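PDB 4FN7: enoyl-CoA hydratase/isomerase family protein from Mycobacterium tuberculosis, which probably acts on unsaturated acyl-CoA thioesters in lipid metabolism, as an enoyl-CoA hydratase or a related isomerase of the crotonase superfamily. Local coordinates for residues Ser12-Ser17 with Asp44-Leu49; Pro95-Cys100 with Glu190-Phe195; Gly60-Lys65 with Asp77-Gly82; His103-Gly108 with Asn125-Glu130; Val119-Tyr124 with Ala179-Val184. All coordinates share one frame; numbering follows the deposited sequence. Where two conformers were deposited one is given.

In the fold
Contacts 1, 2 and 5 all reach the six-stranded mixed sheet of the crotonase fold. The centres of contacts 1 and 2 are about 9 Å apart, and Leu49 bonds through its backbone to Pro95 and Val97. Contact 5 follows about 14 Å from the centre of contact 2, where Val119 pairs with Met98 and Cys100. Contacts 3 and 4 form a second group, with centres about 12 Å apart, joined by Phe62 CZ and Met107 SD at 3.4 Å. There Phe62 N and Met107 N lie 4.4 Å from each other, consistent with the oxyanion hole of crotonases, although no ligand is bound. The centres of contacts 1 and 3 are about 25 Å apart, as are those of contacts 1 and 4.

Contact 1: residues Ser12-Ser17 with Asp44-Leu49; sequences SIAVIS and DDVGAL
Ala14 and Ala48 join two parallel strands at the end of a beta-alpha-beta crossover, in which helix 28-44 carries the chain from strand 13-18 to strand 48-52. The close part lies around Ala14. Ala14 N bonds to Ala48 O at 3.0 Å, nearly straight (163°). On one face of the sheet the methyl of Ala14 sits before both branches of Val46, with CB 3.9 Å from Val46 CG1 and 4.0 Å from Val46 CG2. Leu49 lies on this same face and turns its side chain onto Ala41 of the crossover helix. The other face holds Ile13 and Ala48. Here Ile13 CG2, anti to the carbonyl carbon, meets Ala48 CB at 4.1 Å, while helix 184-195 covers Ile13 through Ala192 and Arg193.

Toward Ser12 and Gly47, both partly exposed, the pairing becomes looser. Ser12 O takes two weak, bent bonds, from Gly47 N at 2.7 Å and from Ala48 N at 3.3 Å. Just before this point the crossover helix ends in a Schellman motif at Asp45, whose carboxylate forms a salt bridge with Lys94. Back on the close side, where Ala14 pairs with Leu49, the CA-H of Leu49 is directed at Ala14 O, with a CA to O distance of 3.5 Å.

Contact 2: residues Pro95-Cys100 with Glu190-Phe195; sequences PVVMAC and EAAREF
Val97 and Pro95 project from the strand onto Ala191, Ala192 and Phe195 of the helix, and the side-chain contact is apolar. Among the aliphatic contacts, those of Val97 CG2 are prominent: this methyl lies 3.7 Å from Ala192 CA and 3.8 Å from Ala192 CB. With CG1 anti to the backbone N (chi1 -177°), the other branch of Val97 faces Ala191, its CG1 4.5 Å from Ala191 CB. Pro95 meets the root of the phenylalanine, with Pro95 CB 3.6 Å and Pro95 CG 3.7 Å from Phe195 CB.

Strand 96-100 belongs to the interior of the six-stranded sheet of the crotonase fold, and helix 184-195 packs on one face of that sheet. The two segments run antiparallel, their axes 174° apart and 8.3 Å from each other at closest approach. Ala191 and Ala192 present small side chains to Val97, while Phe195 packs beside Pro95 and Val97; Ala192 also reaches Ala48 and Val50 of the next strand.

The aromatic contacts centre on the ring of Phe195. Val97 CG2 lies at its edge, near the ring plane and 3.8 Å from Phe195 CD2, the two side chains crossing at about a right angle. Beyond the segments, His117 makes an edge-to-face contact with this ring, and Leu160 of a neighbouring subunit packs against the same residue.

Ala191 O lies over one face of the ring, 3.1 Å above its plane and toward the rim; the same oxygen accepts the N-H of Phe195.

Contact 3: residues Gly60-Lys65 with Asp77-Gly82; sequences GGFDLK and DMLRGG
Met78 makes a Met-aromatic contact with Phe62, bringing helix 73-90 against the glycine-rich loop 60-63 that, in crotonases, leads past the oxyanion hole. Its sulfur approaches the ring obliquely, SD lying 5.0 Å from the ring centroid of Phe62, while Met78 CG is 3.7 Å from Phe62 CD2. The sulfur also rests on the next residue of the loop, with SD 3.7 Å from Asp63 CB and close to the buried Asp63 N, for which the model holds no hydrogen-bond partner. A bend at chi3 (62°) brings Met78 CE to 3.7 Å from Phe62 CB. Asp63 itself is the N-cap of helix 64-69, its OD1 bonding to Ile66 N. The carbonyl of Met78 comes near the ring as well, its O 3.6 Å from Phe62 CE2, and accepts bonds from Gly82 N and from Gln31 NE2.

Leu79 then supplies a CH-pi contact: its CD1 lies over one face of the Phe62 ring, 3.8 Å from the centroid and 15° off the normal. One turn after Met78, Gly82 offers its backbone to the ring edge, its CA near the ring plane and 4.1 Å from Phe62 CE2.

Contact 4: residues His103-Gly108 with Asn125-Glu130; sequences HAIAMG and NIQANE
His103 and Asn125 start a parallel pairing whose first bond is accepted by a side chain. In the conformer of His103 described here, ND1 accepts the N-H of Asn125 at 2.8 Å, with the donor 6° out of the ring plane. The backbones continue the register: Ala104 N bonds to Asn125 O, Gln127 N to Ala104 O, and Ala106 N to Gln127 O at 2.8 Å. Ile105 and Gln127 share one face of this pairing, where Ile105 CD1 is 4.0 Å from Gln127 CB. On the other, Ala104 and Ile126 touch lightly.

Past the last bond, side chains of the second segment reach back. Ile105 CG2, anti to the backbone N, meets Asn129 OD1 at 3.4 Å, the two side chains crossing at about a right angle. Ala106 CB packs 3.4 Å from Glu130 OE2; the other carboxylate oxygen, OE1, is buried and has no hydrogen-bond partner in the model.

Farther out, Ser59 bonds to the backbones of His103 and Ile105, Gln127 NE2 is held by Ala161 O, and Ile126 packs on Ala109 and Leu112. Ala106, with positive phi (55°), is the N-cap of helix 107-112. A short parallel strand pair, followed at Ala106 by the start of this helix, is consistent with the crotonase oxyanion-hole region, where the N-H of Met107 would be one donor.

Contact 5: residues Val119-Tyr124 with Ala179-Val184; sequences VAAHAY and ALPEVV
Val119, Ala121, Ala179 and Val184 form the apolar centre. Val119 CG1, anti to the backbone N (chi1 -175°), lies 3.9 Å from Ala179 CB and also faces Val184 CG1. The other branch of Val184 leans on the strand backbone, its CG2 3.8 Å from Ala121 N. Farther along, Ala121 CB meets Pro181 CG at 3.8 Å and sits over one face of the Tyr124 ring, toward its rim. The ring approaches Pro181 obliquely, bringing Tyr124 OH to 3.5 Å from Pro181 CB.

Backbone polarity borders this centre. Ala179 N bonds to Ala120 O at 2.8 Å, the donor tilted 23° from the carbonyl plane, and the CA-H of Ala121 points at Ala179 O. At the edge two waters continue the link: one accepts from His122 N and donates to Ala179 O, while the other donates to Pro181 O and lies in the plane of the Tyr124 ring, 2.7 Å from Tyr124 OH.

A type I beta turn from Ala121 to Tyr124 faces the loop that Val183, as N-cap, ends at helix 184-195. Together they finish the margin of the crotonase sheet where strand 117-120 runs parallel to 177-178, an outer strand of the sheet within this chain.

Contact 1: residues Ser12-Ser17 with Asp44-Leu49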
# COMPACT_ATOMS: atom_id res chain seq x y z
N SER A 12 -12.85 16.87 26.51
CA SER A 12 -11.80 15.89 26.30
C SER A 12 -10.85 16.24 25.16
O SER A 12 -9.87 15.53 24.93
CB SER A 12 -12.40 14.49 26.06
OG SER A 12 -13.18 14.47 24.88
N ILE A 13 -11.12 17.32 24.43
CA ILE A 13 -10.30 17.64 23.27
C ILE A 13 -9.80 19.08 23.23
O ILE A 13 -10.32 19.95 23.93
CB ILE A 13 -11.05 17.32 21.94
CG1 ILE A 13 -12.20 18.31 21.71
CG2 ILE A 13 -11.53 15.88 21.94
CD1 ILE A 13 -12.89 18.13 20.37
N ALA A 14 -8.76 19.30 22.44
CA ALA A 14 -8.33 20.65 22.10
C ALA A 14 -8.57 20.85 20.61
O ALA A 14 -8.29 19.95 19.81
CB ALA A 14 -6.86 20.84 22.43
N VAL A 15 -9.11 22.01 20.25
CA VAL A 15 -9.29 22.37 18.85
C VAL A 15 -8.32 23.48 18.50
O VAL A 15 -8.32 24.55 19.11
CB VAL A 15 -10.73 22.83 18.57
CG1 VAL A 15 -10.91 23.13 17.08
CG2 VAL A 15 -11.72 21.77 19.03
N ILE A 16 -7.47 23.19 17.51
CA ILE A 16 -6.45 24.11 17.05
C ILE A 16 -6.83 24.50 15.62
O ILE A 16 -6.92 23.65 14.74
CB ILE A 16 -5.07 23.41 17.07
CG1 ILE A 16 -4.69 23.04 18.52
CG2 ILE A 16 -4.00 24.27 16.40
CD1 ILE A 16 -3.37 22.27 18.63
N SER A 17 -7.09 25.78 15.41
CA SER A 17 -7.59 26.24 14.12
C SER A 17 -6.65 27.23 13.47
O SER A 17 -6.28 28.24 14.07
CB SER A 17 -8.97 26.87 14.27
OG SER A 17 -9.95 25.88 14.53
N ASP A 44 -2.37 21.09 28.91
CA ASP A 44 -3.73 20.78 29.30
C ASP A 44 -3.98 19.27 29.36
O ASP A 44 -5.01 18.83 29.88
CB ASP A 44 -4.75 21.46 28.38
CG ASP A 44 -4.87 22.95 28.63
OD1 ASP A 44 -4.42 23.43 29.69
OD2 ASP A 44 -5.45 23.65 27.78
N ASP A 45 -3.04 18.49 28.83
CA ASP A 45 -3.13 17.02 28.86
C ASP A 45 -4.45 16.52 28.29
O ASP A 45 -5.15 15.70 28.89
CB ASP A 45 -2.90 16.50 30.29
CG ASP A 45 -2.65 15.01 30.34
OD1 ASP A 45 -2.25 14.43 29.31
OD2 ASP A 45 -2.84 14.40 31.42
N VAL A 46 -4.79 17.00 27.09
CA VAL A 46 -6.09 16.69 26.50
C VAL A 46 -6.18 15.25 26.00
O VAL A 46 -5.17 14.58 25.82
CB VAL A 46 -6.41 17.67 25.36
CG1 VAL A 46 -6.41 19.11 25.88
CG2 VAL A 46 -5.44 17.50 24.20
N GLY A 47 -7.41 14.78 25.79
CA GLY A 47 -7.63 13.43 25.31
C GLY A 47 -7.33 13.24 23.83
O GLY A 47 -6.97 12.14 23.40
N ALA A 48 -7.50 14.29 23.04
CA ALA A 48 -7.25 14.24 21.61
C ALA A 48 -7.14 15.66 21.05
O ALA A 48 -7.60 16.62 21.68
CB ALA A 48 -8.34 13.46 20.89
N LEU A 49 -6.52 15.78 19.88
CA LEU A 49 -6.39 17.06 19.19
C LEU A 49 -7.23 17.04 17.94
O LEU A 49 -7.30 16.02 17.25
CB LEU A 49 -4.96 17.31 18.70
CG LEU A 49 -3.72 17.27 19.57
CD1 LEU A 49 -2.55 17.82 18.77
CD2 LEU A 49 -3.94 18.09 20.81

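Contact 2: residues Pro95-Cys100 with Glu190-Phe195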
# COMPACT_ATOMS: atom_id res chain seq x y z
N PRO A 95 -4.60 10.85 20.21
CA PRO A 95 -5.13 10.84 18.84
C PRO A 95 -5.21 12.26 18.26
O PRO A 95 -5.56 13.21 18.97
CB PRO A 95 -6.52 10.25 19.00
CG PRO A 95 -6.42 9.38 20.22
CD PRO A 95 -5.49 10.14 21.14
N VAL A 96 -4.88 12.38 16.98
CA VAL A 96 -4.89 13.65 16.27
C VAL A 96 -5.84 13.52 15.10
O VAL A 96 -5.67 12.65 14.23
CB VAL A 96 -3.48 14.00 15.74
CG1 VAL A 96 -3.52 15.29 14.92
CG2 VAL A 96 -2.47 14.09 16.88
N VAL A 97 -6.85 14.39 15.06
CA VAL A 97 -7.83 14.36 13.98
C VAL A 97 -7.74 15.64 13.18
O VAL A 97 -7.81 16.73 13.74
CB VAL A 97 -9.26 14.17 14.51
CG1 VAL A 97 -10.25 14.06 13.36
CG2 VAL A 97 -9.34 12.94 15.39
N MET A 98 -7.59 15.51 11.87
CA MET A 98 -7.51 16.66 10.99
C MET A 98 -8.87 16.97 10.40
O MET A 98 -9.51 16.10 9.82
CB MET A 98 -6.52 16.40 9.86
CG MET A 98 -5.12 16.09 10.31
SD MET A 98 -4.34 17.53 11.06
CE MET A 98 -2.74 16.85 11.49
N ALA A 99 -9.29 18.23 10.54
CA ALA A 99 -10.47 18.75 9.87
C ALA A 99 -10.01 19.52 8.64
O ALA A 99 -9.63 20.69 8.73
CB ALA A 99 -11.25 19.66 10.80
N CYS A 100 -10.01 18.84 7.50
CA CYS A 100 -9.57 19.43 6.25
C CYS A 100 -10.70 20.29 5.69
O CYS A 100 -11.62 19.78 5.05
CB CYS A 100 -9.21 18.31 5.27
SG CYS A 100 -8.29 18.85 3.84
N GLU A 190 -16.25 15.02 16.81
CA GLU A 190 -16.93 13.81 17.24
C GLU A 190 -15.96 12.62 17.22
O GLU A 190 -15.89 11.85 18.18
CB GLU A 190 -18.14 13.53 16.35
CG GLU A 190 -18.99 12.35 16.79
CD GLU A 190 -20.20 12.14 15.90
OE1 GLU A 190 -20.02 12.02 14.67
OE2 GLU A 190 -21.33 12.09 16.43
N ALA A 191 -15.21 12.50 16.13
CA ALA A 191 -14.25 11.41 15.99
C ALA A 191 -13.17 11.52 17.06
O ALA A 191 -12.80 10.52 17.68
CB ALA A 191 -13.64 11.42 14.59
N ALA A 192 -12.65 12.73 17.28
CA ALA A 192 -11.65 12.96 18.31
C ALA A 192 -12.16 12.53 19.69
O ALA A 192 -11.44 11.87 20.44
CB ALA A 192 -11.22 14.41 18.32
N ARG A 193 -13.41 12.87 20.01
CA ARG A 193 -13.97 12.49 21.30
C ARG A 193 -14.07 10.97 21.42
O ARG A 193 -13.83 10.41 22.49
CB ARG A 193 -15.32 13.18 21.54
CG ARG A 193 -15.18 14.68 21.79
CD ARG A 193 -16.51 15.34 22.12
NE ARG A 193 -16.33 16.71 22.58
CZ ARG A 193 -16.48 17.79 21.82
NH1 ARG A 193 -16.82 17.66 20.55
NH2 ARG A 193 -16.30 19.00 22.33
N GLU A 194 -14.41 10.30 20.32
CA GLU A 194 -14.43 8.84 20.29
C GLU A 194 -13.03 8.26 20.54
O GLU A 194 -12.85 7.37 21.38
CB GLU A 194 -14.98 8.32 18.96
CG GLU A 194 -14.94 6.81 18.80
CD GLU A 194 -15.17 6.37 17.36
OE1 GLU A 194 -15.50 7.24 16.52
OE2 GLU A 194 -15.02 5.17 17.08
N PHE A 195 -12.03 8.76 19.82
CA PHE A 195 -10.68 8.22 19.95
C PHE A 195 -10.07 8.50 21.33
O PHE A 195 -9.22 7.76 21.80
CB PHE A 195 -9.77 8.76 18.84
CG PHE A 195 -10.25 8.46 17.45
CD1 PHE A 195 -10.86 7.25 17.14
CD2 PHE A 195 -10.12 9.41 16.45
CE1 PHE A 195 -11.30 6.99 15.85
CE2 PHE A 195 -10.56 9.16 15.17
CZ PHE A 195 -11.15 7.95 14.86

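Contact 3: residues Gly60-Lys65 with Asp77-Gly82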
# COMPACT_ATOMS: atom_id res chain seq x y z
N GLY A 60 -2.40 26.05 2.12
CA GLY A 60 -1.82 26.09 0.79
C GLY A 60 -0.36 25.68 0.71
O GLY A 60 0.19 25.66 -0.38
N GLY A 61 0.26 25.36 1.84
CA GLY A 61 1.63 24.87 1.83
C GLY A 61 2.60 25.77 2.57
O GLY A 61 2.18 26.53 3.43
N PHE A 62 3.89 25.67 2.26
CA PHE A 62 4.87 26.59 2.82
C PHE A 62 4.62 28.02 2.35
O PHE A 62 3.86 28.25 1.41
CB PHE A 62 6.29 26.18 2.42
CG PHE A 62 6.80 24.94 3.11
CD1 PHE A 62 7.16 23.82 2.37
CD2 PHE A 62 6.94 24.90 4.48
CE1 PHE A 62 7.65 22.68 2.99
CE2 PHE A 62 7.43 23.76 5.11
CZ PHE A 62 7.78 22.66 4.36
N ASP A 63 5.29 28.97 2.98
CA ASP A 63 5.30 30.35 2.51
C ASP A 63 6.02 30.38 1.17
O ASP A 63 7.24 30.26 1.11
CB ASP A 63 6.03 31.24 3.52
CG ASP A 63 6.03 32.70 3.13
OD1 ASP A 63 6.18 33.00 1.93
OD2 ASP A 63 5.89 33.55 4.03
N LEU A 64 5.25 30.54 0.09
CA LEU A 64 5.81 30.49 -1.26
C LEU A 64 6.80 31.63 -1.51
O LEU A 64 7.78 31.46 -2.23
CB LEU A 64 4.69 30.52 -2.31
CG LEU A 64 5.13 30.28 -3.76
CD1 LEU A 64 5.76 28.90 -3.91
CD2 LEU A 64 3.95 30.44 -4.71
N LYS A 65 6.55 32.78 -0.90
CA LYS A 65 7.46 33.92 -1.03
C LYS A 65 8.86 33.55 -0.56
O LYS A 65 9.85 33.87 -1.21
CB LYS A 65 6.93 35.12 -0.24
CG LYS A 65 5.56 35.60 -0.69
N ASP A 77 15.41 26.63 7.14
CA ASP A 77 14.77 26.73 8.45
C ASP A 77 13.27 26.47 8.38
O ASP A 77 12.71 25.80 9.24
CB ASP A 77 15.03 28.10 9.08
CG ASP A 77 16.49 28.30 9.46
OD1 ASP A 77 17.23 27.30 9.55
OD2 ASP A 77 16.88 29.47 9.69
N MET A 78 12.61 27.01 7.35
CA MET A 78 11.17 26.82 7.19
C MET A 78 10.84 25.36 6.91
O MET A 78 9.91 24.80 7.49
CB MET A 78 10.60 27.72 6.09
CG MET A 78 9.12 27.51 5.85
SD MET A 78 8.45 28.63 4.61
CE MET A 78 9.40 28.11 3.18
N LEU A 79 11.62 24.72 6.04
CA LEU A 79 11.40 23.32 5.73
C LEU A 79 11.67 22.44 6.94
O LEU A 79 10.87 21.57 7.27
CB LEU A 79 12.24 22.87 4.53
CG LEU A 79 11.50 22.93 3.19
CD1 LEU A 79 10.96 24.33 2.91
CD2 LEU A 79 12.40 22.45 2.07
N ARG A 80 12.78 22.67 7.62
CA ARG A 80 13.07 21.89 8.83
C ARG A 80 11.95 22.04 9.86
O ARG A 80 11.51 21.05 10.45
CB ARG A 80 14.41 22.30 9.46
CG ARG A 80 15.63 21.74 8.74
CD ARG A 80 16.91 22.35 9.27
NE ARG A 80 17.08 22.13 10.71
CZ ARG A 80 17.68 21.07 11.23
NH1 ARG A 80 18.19 20.13 10.45
NH2 ARG A 80 17.78 20.95 12.55
N GLY A 81 11.47 23.26 10.06
CA GLY A 81 10.41 23.49 11.04
C GLY A 81 9.12 22.78 10.67
O GLY A 81 8.41 22.25 11.53
N GLY A 82 8.81 22.76 9.37
CA GLY A 82 7.59 22.12 8.90
C GLY A 82 7.66 20.62 9.11
O GLY A 82 6.71 19.99 9.57

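Contact 4: residues His103-Gly108 with Asn125-Glu130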
# COMPACT_ATOMS: atom_id res chain seq x y z
N HIS A 103 -8.76 23.08 0.61
CA HIS A 103 -7.67 22.38 -0.07
C HIS A 103 -6.42 22.26 0.79
O HIS A 103 -6.18 23.09 1.67
CB HIS A 103 -7.37 23.09 -1.38
CG HIS A 103 -8.60 23.36 -2.19
ND1 HIS A 103 -9.34 22.35 -2.76
CD2 HIS A 103 -9.25 24.51 -2.47
CE1 HIS A 103 -10.38 22.87 -3.38
NE2 HIS A 103 -10.35 24.18 -3.22
N ALA A 104 -5.63 21.23 0.51
CA ALA A 104 -4.41 20.97 1.25
C ALA A 104 -3.31 20.70 0.23
O ALA A 104 -3.31 19.67 -0.44
CB ALA A 104 -4.58 19.77 2.19
N ILE A 105 -2.39 21.66 0.11
CA ILE A 105 -1.39 21.62 -0.95
C ILE A 105 0.01 21.61 -0.37
O ILE A 105 0.31 22.35 0.56
CB ILE A 105 -1.51 22.86 -1.86
CG1 ILE A 105 -2.96 23.05 -2.33
CG2 ILE A 105 -0.54 22.77 -3.04
CD1 ILE A 105 -3.49 21.92 -3.20
N ALA A 106 0.87 20.76 -0.93
CA ALA A 106 2.28 20.71 -0.54
C ALA A 106 2.40 20.49 0.97
O ALA A 106 1.86 19.51 1.48
CB ALA A 106 3.00 21.98 -1.01
N MET A 107 3.09 21.37 1.69
CA MET A 107 3.21 21.17 3.14
C MET A 107 1.84 21.07 3.84
O MET A 107 1.73 20.45 4.89
CB MET A 107 4.05 22.28 3.79
CG MET A 107 4.35 22.05 5.28
SD MET A 107 5.40 20.61 5.65
CE MET A 107 4.50 19.87 7.01
N GLY A 108 0.81 21.69 3.26
CA GLY A 108 -0.54 21.51 3.77
C GLY A 108 -0.99 20.06 3.67
O GLY A 108 -1.60 19.53 4.60
N ASN A 125 -9.41 19.59 -2.75
CA ASN A 125 -8.25 19.05 -3.42
C ASN A 125 -7.07 18.86 -2.49
O ASN A 125 -6.79 19.70 -1.64
CB ASN A 125 -7.84 19.96 -4.57
CG ASN A 125 -8.82 19.94 -5.70
OD1 ASN A 125 -9.52 18.96 -5.92
ND2 ASN A 125 -8.86 21.02 -6.46
N ILE A 126 -6.38 17.74 -2.66
CA ILE A 126 -5.19 17.43 -1.88
C ILE A 126 -4.10 17.07 -2.88
O ILE A 126 -4.31 16.22 -3.76
CB ILE A 126 -5.46 16.27 -0.91
CG1 ILE A 126 -6.69 16.59 -0.05
CG2 ILE A 126 -4.23 16.03 -0.04
CD1 ILE A 126 -7.29 15.40 0.63
N GLN A 127 -2.96 17.74 -2.78
CA GLN A 127 -1.97 17.66 -3.85
C GLN A 127 -0.60 18.09 -3.36
O GLN A 127 -0.46 19.13 -2.71
CB GLN A 127 -2.38 18.57 -5.01
CG GLN A 127 -1.44 18.50 -6.21
CD GLN A 127 -1.59 19.69 -7.15
OE1 GLN A 127 -2.15 20.72 -6.78
NE2 GLN A 127 -1.07 19.55 -8.36
N ALA A 128 0.41 17.28 -3.67
CA ALA A 128 1.79 17.73 -3.58
C ALA A 128 2.13 18.33 -4.95
O ALA A 128 2.43 17.60 -5.89
CB ALA A 128 2.73 16.57 -3.26
N ASN A 129 2.03 19.65 -5.07
CA ASN A 129 2.19 20.30 -6.37
C ASN A 129 3.63 20.67 -6.71
O ASN A 129 3.87 21.33 -7.72
CB ASN A 129 1.30 21.55 -6.44
CG ASN A 129 1.82 22.70 -5.60
OD1 ASN A 129 2.46 22.47 -4.57
ND2 ASN A 129 1.54 23.93 -6.02
N GLU A 130 4.57 20.24 -5.87
CA GLU A 130 5.98 20.59 -6.02
C GLU A 130 6.49 20.45 -7.45
O GLU A 130 7.05 21.40 -8.01
CB GLU A 130 6.84 19.73 -5.08
CG GLU A 130 6.90 20.22 -3.62
CD GLU A 130 5.70 19.83 -2.76
OE1 GLU A 130 4.70 19.32 -3.28
OE2 GLU A 130 5.77 20.04 -1.53

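Contact 5: residues Val119-Tyr124 with Ala179-Val184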
# COMPACT_ATOMS: atom_id res chain seq x y z
N VAL A 119 -10.53 14.08 7.96
CA VAL A 119 -11.87 14.28 7.43
C VAL A 119 -11.86 15.43 6.44
O VAL A 119 -11.31 16.48 6.74
CB VAL A 119 -12.87 14.62 8.56
CG1 VAL A 119 -14.29 14.70 8.02
CG2 VAL A 119 -12.79 13.59 9.67
N ALA A 120 -12.47 15.24 5.27
CA ALA A 120 -12.57 16.32 4.28
C ALA A 120 -13.92 16.28 3.59
O ALA A 120 -14.66 15.31 3.72
CB ALA A 120 -11.45 16.20 3.26
N ALA A 121 -14.24 17.34 2.86
CA ALA A 121 -15.41 17.34 1.99
C ALA A 121 -15.02 16.83 0.60
O ALA A 121 -13.85 16.83 0.24
CB ALA A 121 -16.01 18.74 1.90
N HIS A 122 -16.02 16.40 -0.15
CA HIS A 122 -15.82 15.78 -1.45
C HIS A 122 -14.96 16.61 -2.39
O HIS A 122 -14.11 16.07 -3.10
CB HIS A 122 -17.16 15.50 -2.13
CG HIS A 122 -17.05 15.13 -3.57
ND1 HIS A 122 -17.23 16.04 -4.59
CD2 HIS A 122 -16.75 13.95 -4.17
CE1 HIS A 122 -17.06 15.44 -5.75
NE2 HIS A 122 -16.77 14.17 -5.53
N ALA A 123 -15.20 17.92 -2.41
CA ALA A 123 -14.58 18.77 -3.42
C ALA A 123 -13.17 19.25 -3.09
O ALA A 123 -12.49 19.84 -3.94
CB ALA A 123 -15.49 19.96 -3.73
N TYR A 124 -12.71 19.00 -1.87
CA TYR A 124 -11.43 19.56 -1.43
C TYR A 124 -10.24 18.82 -2.05
O TYR A 124 -10.07 17.61 -1.89
CB TYR A 124 -11.30 19.59 0.10
CG TYR A 124 -12.38 20.37 0.81
CD1 TYR A 124 -13.21 21.24 0.12
CD2 TYR A 124 -12.57 20.23 2.18
CE1 TYR A 124 -14.21 21.95 0.77
CE2 TYR A 124 -13.56 20.94 2.85
CZ TYR A 124 -14.38 21.79 2.14
OH TYR A 124 -15.37 22.50 2.80
N ALA A 179 -17.07 14.03 4.53
CA ALA A 179 -18.25 14.59 5.18
C ALA A 179 -18.70 15.83 4.42
O ALA A 179 -17.94 16.38 3.63
CB ALA A 179 -17.93 14.94 6.63
N LEU A 180 -19.94 16.26 4.63
CA LEU A 180 -20.41 17.49 4.00
C LEU A 180 -19.61 18.66 4.55
O LEU A 180 -19.19 18.64 5.71
CB LEU A 180 -21.91 17.69 4.26
CG LEU A 180 -22.84 16.70 3.56
CD1 LEU A 180 -24.27 16.90 4.04
CD2 LEU A 180 -22.75 16.84 2.05
N PRO A 181 -19.38 19.69 3.73
CA PRO A 181 -18.54 20.81 4.17
C PRO A 181 -18.95 21.37 5.53
O PRO A 181 -18.08 21.67 6.35
CB PRO A 181 -18.76 21.86 3.07
CG PRO A 181 -19.04 21.03 1.85
CD PRO A 181 -19.82 19.84 2.33
N GLU A 182 -20.25 21.50 5.76
CA GLU A 182 -20.75 22.13 6.98
C GLU A 182 -20.60 21.26 8.23
O GLU A 182 -20.82 21.74 9.34
CB GLU A 182 -22.21 22.56 6.80
CG GLU A 182 -23.21 21.41 6.61
CD GLU A 182 -23.43 21.02 5.15
OE1 GLU A 182 -22.56 21.28 4.30
OE2 GLU A 182 -24.50 20.44 4.86
N VAL A 183 -20.21 20.00 8.05
CA VAL A 183 -19.99 19.14 9.21
C VAL A 183 -18.58 18.55 9.29
O VAL A 183 -18.33 17.69 10.13
CB VAL A 183 -21.04 18.00 9.32
CG1 VAL A 183 -22.44 18.58 9.50
CG2 VAL A 183 -20.97 17.08 8.11
N VAL A 184 -17.66 19.01 8.45
CA VAL A 184 -16.28 18.53 8.53
C VAL A 184 -15.71 18.73 9.94
O VAL A 184 -15.18 17.80 10.53
CB VAL A 184 -15.37 19.19 7.46
CG1 VAL A 184 -13.88 18.93 7.75
CG2 VAL A 184 -15.74 18.68 6.07
O HOH W 1 -18.70 16.31 0.93
O HOH W 2 -15.43 22.29 5.51